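Local coordinates for murein peptide amidase A (Escherichia coli O157:H7, PDB 5HXD) that hydrolyses the gamma-D-glutamyl-diaminopimelate amide bond of murein tripeptide as a zinc-dependent amidase of the M14 carboxypeptidase family, at the interface of chains A and B. Numbering follows the deposited sequence. Chains: chain A/B, Protein MpaA.

The interface of chains A and B. Residues chain A 25-27; chain B 22, 26-28.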
ATOM      1  N   LEU A  25      10.405  -9.268   7.548  1.00 41.74           N
ATOM      2  CA  LEU A  25       9.960 -10.457   6.821  1.00 39.83           C
ATOM      3  C   LEU A  25      10.834 -10.755   5.594  1.00 36.06           C
ATOM      4  O   LEU A  25      10.623 -11.742   4.886  1.00 38.70           O
ATOM      5  CB  LEU A  25       8.480 -10.313   6.410  1.00 42.83           C
ATOM      6  CG  LEU A  25       7.391 -10.395   7.500  1.00 44.54           C
ATOM      7  CD1 LEU A  25       5.981 -10.537   6.908  1.00 39.93           C
ATOM      8  CD2 LEU A  25       7.664 -11.530   8.491  1.00 36.28           C
ATOM      9  N   GLY A  26      11.816  -9.907   5.332  1.00 38.73           N
ATOM     10  CA  GLY A  26      12.793 -10.210   4.297  1.00 39.28           C
ATOM     11  C   GLY A  26      12.719  -9.389   3.020  1.00 38.70           C
ATOM     12  O   GLY A  26      13.464  -9.649   2.083  1.00 39.87           O
ATOM     13  N   ALA A  27      11.833  -8.403   2.967  1.00 35.58           N
ATOM     14  CA  ALA A  27      11.739  -7.562   1.780  1.00 36.46           C
ATOM     15  C   ALA A  27      12.918  -6.587   1.741  1.00 39.41           C
ATOM     16  O   ALA A  27      13.533  -6.322   2.773  1.00 40.89           O
ATOM     17  CB  ALA A  27      10.425  -6.814   1.760  1.00 37.96           C
TER
ATOM     18  N   ARG B  22       7.653 -16.593  -2.407  1.00 38.19           N
ATOM     19  CA  ARG B  22       8.448 -15.387  -2.254  1.00 39.57           C
ATOM     20  C   ARG B  22       8.302 -14.505  -3.484  1.00 38.92           C
ATOM     21  O   ARG B  22       8.233 -14.983  -4.619  1.00 38.90           O
ATOM     22  CB  ARG B  22       9.928 -15.727  -1.984  1.00 39.84           C
ATOM     23  CG  ARG B  22      10.206 -16.372  -0.605  1.00 39.56           C
ATOM     24  CD  ARG B  22      10.726 -15.357   0.407  1.00 42.25           C
ATOM     25  NE  ARG B  22      10.479 -15.750   1.793  1.00 43.30           N
ATOM     26  CZ  ARG B  22      10.622 -14.925   2.830  1.00 42.18           C
ATOM     27  NH1 ARG B  22      10.988 -13.674   2.633  1.00 37.52           N
ATOM     28  NH2 ARG B  22      10.371 -15.340   4.066  1.00 52.09           N
ATOM     29  N   GLY B  26      12.053 -10.946  -2.932  1.00 39.34           N
ATOM     30  CA  GLY B  26      12.311 -11.700  -1.723  1.00 38.11           C
ATOM     31  C   GLY B  26      11.374 -11.490  -0.550  1.00 37.93           C
ATOM     32  O   GLY B  26      11.546 -12.112   0.501  1.00 35.81           O
ATOM     33  N   ALA B  27      10.387 -10.619  -0.709  1.00 35.54           N
ATOM     34  CA  ALA B  27       9.331 -10.519   0.300  1.00 38.03           C
ATOM     35  C   ALA B  27       8.450 -11.780   0.290  1.00 39.61           C
ATOM     36  O   ALA B  27       8.211 -12.378  -0.776  1.00 36.18           O
ATOM     37  CB  ALA B  27       8.487  -9.284   0.061  1.00 43.53           C
ATOM     38  N   PRO B  28       7.969 -12.198   1.473  1.00 35.85           N
ATOM     39  CA  PRO B  28       7.145 -13.412   1.498  1.00 40.88           C
ATOM     40  C   PRO B  28       5.800 -13.209   0.789  1.00 40.68           C
ATOM     41  O   PRO B  28       5.229 -12.117   0.825  1.00 36.65           O
ATOM     42  CB  PRO B  28       6.955 -13.688   2.995  1.00 36.57           C
ATOM     43  CG  PRO B  28       7.105 -12.351   3.641  1.00 42.41           C
ATOM     44  CD  PRO B  28       8.074 -11.562   2.798  1.00 38.23           C
TER
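B:Arg22 reaches across the dimer interface to the backbone of A:Leu25, a compact example of how one guanidinium can tie two copies of the same loop together. Its terminal nitrogen NH1 donates to the main-chain carbonyl O of A:Leu25 at 3.0 Å, with an angle of 160° at the hydrogen. The donor lies in the plane of that carbonyl, and the oxygen meets the guanidinium at its edge. The same NH1 also donates within its own chain, to the carbonyl O of B:Gly26 at 2.7 Å, again close to the guanidinium plane. One nitrogen thus bridges the two loops, and the bond to B:Gly26 probably fixes the rotation of the guanidinium that faces chain A. A bend in the arginine chain at chi2 (-100°) turns the guanidinium back over its own loop, where CB of B:Pro28 covers the centre of one face, 3.8 Å from the plane of the B:Arg22 guanidinium.

Apolar packing lies beside this polar link. The ring of B:Pro28 lies against A:Leu25, its CG 3.7 Å from the leucine CB, and the two side chains cross at about a right angle. CD1 of A:Leu25 also reaches CG of B:Pro28, at 3.9 Å, so both the root of the side chain and one methyl branch take part. Nearer the two-fold axis, the methyl groups of the two alanines lie side by side, A:Ala27 CB to B:Ala27 CB 3.6 Å, each also near the other's CA.

Close backbone approach accompanies these contacts. The carbonyl O atoms of A:Gly26 and B:Gly26 come within 3.5 Å of each other, and both glycines adopt positive phi (109° in chain A) at the turn of the loop.

MpaA is a homodimer, and the symmetry of the interface repeats the arginine link with the chains exchanged. Centred about 27 Å from the catalytic B:Glu210, the patch probably serves subunit assembly rather than contacting substrate directly.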